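Local structure of dextranase (Pseudarthrobacter oxydans, 6NZS) at residues L10-H15 / Y51-Y56; A493-E498 / V533-N537. The protein catalyses the endohydrolysis of (1->6)-alpha-D-glucosidic linkages in dextran, as a glycoside hydrolase of family 49. All blocks are in the same frame, centred on the assembly; numbering follows the deposited sequence.

Contact 1: L10-H15 / Y51-Y56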
ATOM      1  N   LEU A  10      18.550   6.957 -18.452  1.00 13.84           N
ATOM      2  CA  LEU A  10      18.543   7.215 -17.020  1.00 12.88           C
ATOM      3  C   LEU A  10      18.037   8.628 -16.793  1.00 12.98           C
ATOM      4  O   LEU A  10      18.473   9.570 -17.464  1.00 14.70           O
ATOM      5  CB  LEU A  10      19.951   7.051 -16.430  1.00 13.47           C
ATOM      6  CG  LEU A  10      20.120   7.216 -14.916  1.00 14.64           C
ATOM      7  CD1 LEU A  10      19.221   6.244 -14.129  1.00 14.17           C
ATOM      8  CD2 LEU A  10      21.587   7.026 -14.539  1.00 18.24           C
ATOM      9  N   HIS A  11      17.109   8.773 -15.855  1.00 12.60           N
ATOM     10  CA  HIS A  11      16.623  10.090 -15.472  1.00 12.15           C
ATOM     11  C   HIS A  11      16.564  10.148 -13.955  1.00 12.50           C
ATOM     12  O   HIS A  11      15.856   9.350 -13.329  1.00 10.70           O
ATOM     13  CB  HIS A  11      15.245  10.381 -16.063  1.00 14.91           C
ATOM     14  CG  HIS A  11      14.750  11.756 -15.752  1.00 12.89           C
ATOM     15  ND1 HIS A  11      13.415  12.044 -15.561  1.00 19.77           N
ATOM     16  CD2 HIS A  11      15.417  12.923 -15.591  1.00 16.07           C
ATOM     17  CE1 HIS A  11      13.283  13.333 -15.300  1.00 19.19           C
ATOM     18  NE2 HIS A  11      14.480  13.888 -15.309  1.00 21.40           N
ATOM     19  N   THR A  12      17.313  11.080 -13.376  1.00 11.07           N
ATOM     20  CA  THR A  12      17.238  11.389 -11.956  1.00 10.54           C
ATOM     21  C   THR A  12      17.001  12.886 -11.797  1.00 12.64           C
ATOM     22  O   THR A  12      17.096  13.660 -12.757  1.00 13.45           O
ATOM     23  CB  THR A  12      18.511  10.985 -11.201  1.00 11.22           C
ATOM     24  OG1 THR A  12      19.578  11.866 -11.570  1.00 11.75           O
ATOM     25  CG2 THR A  12      18.911   9.552 -11.511  1.00 12.39           C
ATOM     26  N   TRP A  13      16.677  13.299 -10.572  1.00 11.90           N
ATOM     27  CA  TRP A  13      16.341  14.695 -10.334  1.00 11.52           C
ATOM     28  C   TRP A  13      16.654  15.066  -8.892  1.00 13.16           C
ATOM     29  O   TRP A  13      16.932  14.211  -8.046  1.00 12.37           O
ATOM     30  CB  TRP A  13      14.876  15.000 -10.664  1.00 13.12           C
ATOM     31  CG  TRP A  13      13.908  14.112  -9.957  1.00 10.64           C
ATOM     32  CD1 TRP A  13      13.362  14.314  -8.716  1.00 12.54           C
ATOM     33  CD2 TRP A  13      13.373  12.869 -10.436  1.00 11.04           C
ATOM     34  NE1 TRP A  13      12.523  13.276  -8.399  1.00 11.30           N
ATOM     35  CE2 TRP A  13      12.507  12.375  -9.432  1.00 10.42           C
ATOM     36  CE3 TRP A  13      13.537  12.128 -11.619  1.00 12.12           C
ATOM     37  CZ2 TRP A  13      11.801  11.180  -9.577  1.00 12.59           C
ATOM     38  CZ3 TRP A  13      12.849  10.929 -11.756  1.00 11.74           C
ATOM     39  CH2 TRP A  13      11.988  10.467 -10.735  1.00 11.85           C
ATOM     40  N   TRP A  14      16.586  16.368  -8.622  1.00 12.53           N
ATOM     41  CA  TRP A  14      16.865  16.912  -7.306  1.00 12.17           C
ATOM     42  C   TRP A  14      15.793  17.936  -6.975  1.00 11.62           C
ATOM     43  O   TRP A  14      14.952  18.269  -7.809  1.00 13.13           O
ATOM     44  CB  TRP A  14      18.256  17.563  -7.284  1.00 12.35           C
ATOM     45  CG  TRP A  14      18.810  17.737  -5.919  1.00 14.88           C
ATOM     46  CD1 TRP A  14      18.957  18.911  -5.236  1.00 14.79           C
ATOM     47  CD2 TRP A  14      19.309  16.706  -5.062  1.00 13.13           C
ATOM     48  NE1 TRP A  14      19.507  18.671  -4.001  1.00 15.19           N
ATOM     49  CE2 TRP A  14      19.734  17.325  -3.867  1.00 12.87           C
ATOM     50  CE3 TRP A  14      19.438  15.315  -5.187  1.00 11.50           C
ATOM     51  CZ2 TRP A  14      20.275  16.606  -2.802  1.00 14.76           C
ATOM     52  CZ3 TRP A  14      19.984  14.602  -4.128  1.00 12.79           C
ATOM     53  CH2 TRP A  14      20.390  15.251  -2.951  1.00 13.20           C
ATOM     54  N   HIS A  15      15.825  18.436  -5.738  1.00 11.53           N
ATOM     55  CA  HIS A  15      14.993  19.565  -5.323  1.00 12.49           C
ATOM     56  C   HIS A  15      15.898  20.566  -4.622  1.00 14.62           C
ATOM     57  O   HIS A  15      16.419  20.284  -3.539  1.00 14.92           O
ATOM     58  CB  HIS A  15      13.878  19.110  -4.381  1.00 12.23           C
ATOM     59  CG  HIS A  15      12.860  18.235  -5.038  1.00 11.40           C
ATOM     60  ND1 HIS A  15      11.810  18.734  -5.781  1.00 13.02           N
ATOM     61  CD2 HIS A  15      12.752  16.887  -5.093  1.00 10.77           C
ATOM     62  CE1 HIS A  15      11.088  17.729  -6.245  1.00 12.86           C
ATOM     63  NE2 HIS A  15      11.645  16.597  -5.854  1.00 10.97           N
ATOM     64  N   TYR A  51      25.012   9.294 -10.903  1.00 13.48           N
ATOM     65  CA  TYR A  51      24.212  10.506 -10.814  1.00 12.79           C
ATOM     66  C   TYR A  51      23.375  10.482  -9.543  1.00 14.29           C
ATOM     67  O   TYR A  51      22.833   9.440  -9.169  1.00 15.62           O
ATOM     68  CB  TYR A  51      23.281  10.608 -12.018  1.00 13.92           C
ATOM     69  CG  TYR A  51      24.013  10.744 -13.327  1.00 18.19           C
ATOM     70  CD1 TYR A  51      24.386  11.993 -13.796  1.00 18.53           C
ATOM     71  CD2 TYR A  51      24.336   9.624 -14.089  1.00 18.89           C
ATOM     72  CE1 TYR A  51      25.054  12.132 -15.002  1.00 21.86           C
ATOM     73  CE2 TYR A  51      25.007   9.754 -15.298  1.00 21.32           C
ATOM     74  CZ  TYR A  51      25.360  11.010 -15.743  1.00 23.20           C
ATOM     75  OH  TYR A  51      26.028  11.147 -16.944  1.00 28.43           O
ATOM     76  N   ASP A  52      23.274  11.633  -8.885  1.00 12.88           N
ATOM     77  CA  ASP A  52      22.451  11.740  -7.687  1.00 12.58           C
ATOM     78  C   ASP A  52      20.975  11.620  -8.030  1.00 11.99           C
ATOM     79  O   ASP A  52      20.513  12.141  -9.048  1.00 12.91           O
ATOM     80  CB  ASP A  52      22.692  13.094  -7.032  1.00 13.79           C
ATOM     81  CG  ASP A  52      24.123  13.267  -6.598  1.00 15.97           C
ATOM     82  OD1 ASP A  52      24.516  12.624  -5.604  1.00 15.85           O
ATOM     83  OD2 ASP A  52      24.855  14.033  -7.258  1.00 18.48           O
ATOM     84  N   ALA A  53      20.231  10.921  -7.171  1.00 11.09           N
ATOM     85  CA  ALA A  53      18.779  10.845  -7.262  1.00 11.11           C
ATOM     86  C   ALA A  53      18.224  11.233  -5.905  1.00  9.97           C
ATOM     87  O   ALA A  53      18.683  10.720  -4.881  1.00 12.95           O
ATOM     88  CB  ALA A  53      18.316   9.428  -7.610  1.00 12.35           C
ATOM     89  N   PHE A  54      17.254  12.138  -5.891  1.00 10.04           N
ATOM     90  CA  PHE A  54      16.734  12.631  -4.622  1.00 10.01           C
ATOM     91  C   PHE A  54      16.116  11.497  -3.816  1.00  9.78           C
ATOM     92  O   PHE A  54      15.463  10.608  -4.370  1.00 10.92           O
ATOM     93  CB  PHE A  54      15.663  13.686  -4.881  1.00 10.90           C
ATOM     94  CG  PHE A  54      15.341  14.511  -3.672  1.00 10.02           C
ATOM     95  CD1 PHE A  54      16.218  15.506  -3.258  1.00 12.15           C
ATOM     96  CD2 PHE A  54      14.191  14.289  -2.939  1.00  9.57           C
ATOM     97  CE1 PHE A  54      15.945  16.273  -2.144  1.00 12.15           C
ATOM     98  CE2 PHE A  54      13.902  15.063  -1.818  1.00 10.75           C
ATOM     99  CZ  PHE A  54      14.774  16.052  -1.419  1.00  9.98           C
ATOM    100  N   THR A  55      16.314  11.536  -2.498  1.00  9.18           N
ATOM    101  CA  THR A  55      15.616  10.633  -1.586  1.00  8.71           C
ATOM    102  C   THR A  55      14.682  11.478  -0.730  1.00  8.58           C
ATOM    103  O   THR A  55      15.137  12.276   0.101  1.00  9.90           O
ATOM    104  CB  THR A  55      16.570   9.806  -0.728  1.00  9.10           C
ATOM    105  OG1 THR A  55      17.477   9.085  -1.574  1.00 10.07           O
ATOM    106  CG2 THR A  55      15.787   8.805   0.117  1.00 10.96           C
ATOM    107  N   TYR A  56      13.386  11.294  -0.949  1.00  8.44           N
ATOM    108  CA  TYR A  56      12.329  11.918  -0.165  1.00  8.86           C
ATOM    109  C   TYR A  56      12.212  11.238   1.191  1.00  9.45           C
ATOM    110  O   TYR A  56      12.728  10.144   1.407  1.00  9.47           O
ATOM    111  CB  TYR A  56      10.989  11.738  -0.882  1.00  9.23           C
ATOM    112  CG  TYR A  56      10.968  12.341  -2.267  1.00 10.66           C
ATOM    113  CD1 TYR A  56      10.704  13.692  -2.440  1.00 10.18           C
ATOM    114  CD2 TYR A  56      11.212  11.564  -3.402  1.00 10.12           C
ATOM    115  CE1 TYR A  56      10.693  14.266  -3.701  1.00  9.98           C
ATOM    116  CE2 TYR A  56      11.196  12.126  -4.668  1.00  9.34           C
ATOM    117  CZ  TYR A  56      10.945  13.479  -4.810  1.00  9.78           C
ATOM    118  OH  TYR A  56      10.934  14.042  -6.069  1.00 10.29           O
TER
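The hydroxyl of Y56 is gripped by two ring nitrogens from the facing segment. W13 NE1 donates to Y56 OH over 2.9 Å, with the oxygen close to the indole plane, and H15 NE2 lies 2.7 Å from Y56 OH in a second, nearly straight bond (165°) whose proton may belong to either partner. Both rings present an edge to the oxygen, and the two bonds hold it in place from two directions. W13 sends its CB away from 51-56; with chi1 at 54°, CG sits between the backbone N and carbonyl carbon, and the indole folds back until NE1 reaches Y56.

F54 fills the middle of the cluster. Its CD1 edge points at the six-membered ring of W14 in a T-shaped pair, planes at 82°, while its own face receives the edge of H15 through CD2, 3.7 Å from F54 CD2. The same F54 CD2 lies over the centre of the Y56 ring. The backbone holds F54 in place: its N donates to W13 O over 3.0 Å.

Further along, T12 OG1 donates to D52 O over 2.7 Å, tilted out of the carbonyl plane, and also bonds A5 N. T12 CB and CG2 pack on the A53 methyl, and L10 CD2 touches Y51 CD2 at 3.8 Å. Beyond this shell, the carboxylate of D52 is held by T3 N and Q40 NE2, and W87 of strand 84-92 meets the Y56 ring.

The segments thus join strand 10-11 and the loop that follows it to strand 51-58 through a buried aromatic cluster in the Ig-like N-terminal beta domain of family 49.

Contact 2: A493-E498 / V533-N537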
ATOM      1  N   ALA A 493     -17.881 -15.035   6.983  1.00 13.27           N
ATOM      2  CA  ALA A 493     -18.577 -15.011   5.700  1.00 13.31           C
ATOM      3  C   ALA A 493     -19.902 -14.276   5.823  1.00 14.49           C
ATOM      4  O   ALA A 493     -20.799 -14.713   6.552  1.00 14.27           O
ATOM      5  CB  ALA A 493     -18.805 -16.430   5.190  1.00 13.42           C
ATOM      6  N   LEU A 494     -20.022 -13.166   5.101  1.00 14.37           N
ATOM      7  CA  LEU A 494     -21.249 -12.387   5.043  1.00 14.00           C
ATOM      8  C   LEU A 494     -22.060 -12.695   3.797  1.00 13.65           C
ATOM      9  O   LEU A 494     -23.145 -12.129   3.619  1.00 15.18           O
ATOM     10  CB  LEU A 494     -20.934 -10.891   5.118  1.00 13.18           C
ATOM     11  CG  LEU A 494     -20.190 -10.436   6.380  1.00 14.52           C
ATOM     12  CD1 LEU A 494     -19.777  -8.976   6.253  1.00 14.90           C
ATOM     13  CD2 LEU A 494     -21.053 -10.655   7.618  1.00 17.53           C
ATOM     14  N   SER A 495     -21.556 -13.588   2.949  1.00 12.71           N
ATOM     15  CA  SER A 495     -22.190 -14.006   1.711  1.00 15.11           C
ATOM     16  C   SER A 495     -21.883 -15.482   1.520  1.00 15.93           C
ATOM     17  O   SER A 495     -20.945 -16.014   2.121  1.00 15.13           O
ATOM     18  CB  SER A 495     -21.609 -13.233   0.512  1.00 14.35           C
ATOM     19  OG  SER A 495     -21.716 -11.826   0.672  1.00 15.11           O
ATOM     20  N   ASP A 496     -22.694 -16.158   0.702  1.00 15.57           N
ATOM     21  CA  ASP A 496     -22.278 -17.462   0.203  1.00 15.18           C
ATOM     22  C   ASP A 496     -20.883 -17.323  -0.393  1.00 14.92           C
ATOM     23  O   ASP A 496     -20.587 -16.343  -1.081  1.00 14.37           O
ATOM     24  CB  ASP A 496     -23.239 -17.962  -0.878  1.00 16.73           C
ATOM     25  CG  ASP A 496     -24.558 -18.469  -0.312  1.00 19.20           C
ATOM     26  OD1 ASP A 496     -24.773 -18.446   0.921  1.00 17.32           O
ATOM     27  OD2 ASP A 496     -25.408 -18.883  -1.130  1.00 20.73           O
ATOM     28  N   THR A 497     -20.016 -18.293  -0.105  1.00 13.95           N
ATOM     29  CA  THR A 497     -18.600 -18.188  -0.439  1.00 13.88           C
ATOM     30  C   THR A 497     -18.156 -19.474  -1.118  1.00 16.03           C
ATOM     31  O   THR A 497     -18.272 -20.557  -0.534  1.00 16.92           O
ATOM     32  CB  THR A 497     -17.786 -17.940   0.833  1.00 13.28           C
ATOM     33  OG1 THR A 497     -18.201 -16.706   1.426  1.00 15.87           O
ATOM     34  CG2 THR A 497     -16.302 -17.854   0.505  1.00 15.17           C
ATOM     35  N   GLU A 498     -17.659 -19.362  -2.355  1.00 13.73           N
ATOM     36  CA  GLU A 498     -17.363 -20.538  -3.161  1.00 13.36           C
ATOM     37  C   GLU A 498     -16.055 -20.388  -3.924  1.00 12.80           C
ATOM     38  O   GLU A 498     -15.740 -19.313  -4.443  1.00 14.71           O
ATOM     39  CB  GLU A 498     -18.491 -20.818  -4.165  1.00 17.56           C
ATOM     40  CG  GLU A 498     -19.810 -21.153  -3.506  1.00 20.45           C
ATOM     41  CD  GLU A 498     -20.990 -20.958  -4.429  1.00 23.44           C
ATOM     42  OE1 GLU A 498     -20.790 -20.954  -5.659  1.00 25.84           O
ATOM     43  OE2 GLU A 498     -22.117 -20.806  -3.912  1.00 27.31           O
ATOM     44  N   VAL A 533     -25.369 -18.320   5.585  1.00 17.68           N
ATOM     45  CA  VAL A 533     -24.687 -18.431   4.303  1.00 17.22           C
ATOM     46  C   VAL A 533     -24.023 -19.802   4.213  1.00 18.10           C
ATOM     47  O   VAL A 533     -23.786 -20.483   5.218  1.00 17.66           O
ATOM     48  CB  VAL A 533     -23.653 -17.316   4.069  1.00 16.70           C
ATOM     49  CG1 VAL A 533     -24.298 -15.954   4.217  1.00 16.13           C
ATOM     50  CG2 VAL A 533     -22.466 -17.469   5.028  1.00 15.97           C
ATOM     51  N   THR A 534     -23.721 -20.209   2.987  1.00 16.44           N
ATOM     52  CA  THR A 534     -23.069 -21.480   2.730  1.00 17.66           C
ATOM     53  C   THR A 534     -21.649 -21.242   2.236  1.00 20.17           C
ATOM     54  O   THR A 534     -21.367 -20.258   1.542  1.00 20.75           O
ATOM     55  CB  THR A 534     -23.847 -22.287   1.689  1.00 23.57           C
ATOM     56  OG1 THR A 534     -23.820 -21.598   0.436  1.00 27.01           O
ATOM     57  CG2 THR A 534     -25.294 -22.457   2.128  1.00 22.23           C
ATOM     58  N   ILE A 535     -20.747 -22.135   2.624  1.00 16.75           N
ATOM     59  CA  ILE A 535     -19.425 -22.229   2.020  1.00 15.69           C
ATOM     60  C   ILE A 535     -19.413 -23.476   1.155  1.00 16.85           C
ATOM     61  O   ILE A 535     -19.858 -24.548   1.592  1.00 18.15           O
ATOM     62  CB  ILE A 535     -18.309 -22.270   3.075  1.00 15.88           C
ATOM     63  CG1 ILE A 535     -18.414 -21.049   3.980  1.00 19.57           C
ATOM     64  CG2 ILE A 535     -16.953 -22.321   2.391  1.00 17.14           C
ATOM     65  CD1 ILE A 535     -17.535 -21.132   5.182  1.00 19.93           C
ATOM     66  N   GLY A 536     -18.947 -23.326  -0.079  1.00 16.61           N
ATOM     67  CA  GLY A 536     -18.976 -24.433  -1.012  1.00 15.38           C
ATOM     68  C   GLY A 536     -18.249 -25.655  -0.488  1.00 15.68           C
ATOM     69  O   GLY A 536     -17.384 -25.581   0.392  1.00 16.37           O
ATOM     70  N   ASN A 537     -18.621 -26.808  -1.036  1.00 15.02           N
ATOM     71  CA  ASN A 537     -17.961 -28.056  -0.685  1.00 13.82           C
ATOM     72  C   ASN A 537     -16.584 -28.109  -1.335  1.00 11.97           C
ATOM     73  O   ASN A 537     -16.457 -27.950  -2.553  1.00 13.09           O
ATOM     74  CB  ASN A 537     -18.797 -29.238  -1.175  1.00 15.00           C
ATOM     75  CG  ASN A 537     -18.097 -30.556  -0.963  1.00 13.96           C
ATOM     76  OD1 ASN A 537     -17.309 -30.994  -1.802  1.00 14.86           O
ATOM     77  ND2 ASN A 537     -18.350 -31.185   0.183  1.00 17.88           N
TER
HETATM   78  O   HOH W   1     -26.030 -21.703  -1.368  1.00 31.00           O
HETATM   79  O   HOH W   2     -21.933 -22.140  -1.289  1.00 28.45           O
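The carboxylate of D496 is met by T534 from above its plane: T534 N donates to D496 OD1 over 2.9 Å at 167°, with the nitrogen 49° out of the plane. D496 CG lies anti to its carbonyl carbon (chi1 -76°), which carries the group up to that amide. Water links the two residues as well, since one molecule donates to D496 OD2 and bonds T534 OG1. A second water at 2.6 Å from T534 OG1 donates to the carboxylate of E498 at OE2.

Behind these polar groups the backbones meet in a single beta bridge, T497 with I535. T497 N donates to T534 O and G536 N to T497 O, each over 2.9 Å. The bridge ties the loop following strand 521-524 to strand 495-507, a parallel strand of the right-handed beta-helix, the fold of the family 49 catalytic domain.

T497 OG1 turns back on its own strand and donates to S495 O, reaching it from above the carbonyl plane. V533, just before T534, packs against 493-495, its CG2 3.8 Å from A493 CB and its CG1 against the backbone of S495. S495 OG bonds T469 OG1 and R421 N, while S581 OG bonds the carbonyl oxygens of I535 and G536.

Contact 1 and contact 2 lie on opposite sides of the chain's centre, with their centres 50 Å apart and their nearest atoms about 38 Å from each other. They come in series along the chain: 10-15 and 51-56 meet within the N-terminal Ig-like domain, and 493-498 and 533-537 meet far later, in the last part of the beta-helix. No strand is common to the two. Strand 51-58 pairs with 37-43 and 84-92, whereas strand 495-507 runs parallel to 469-482 and 545-552. Each contact joins parts of one domain, but H11 and W13 of contact 1 also touch P258, between two solenoid strands, so segment 10-15 reaches the beta-helix as well.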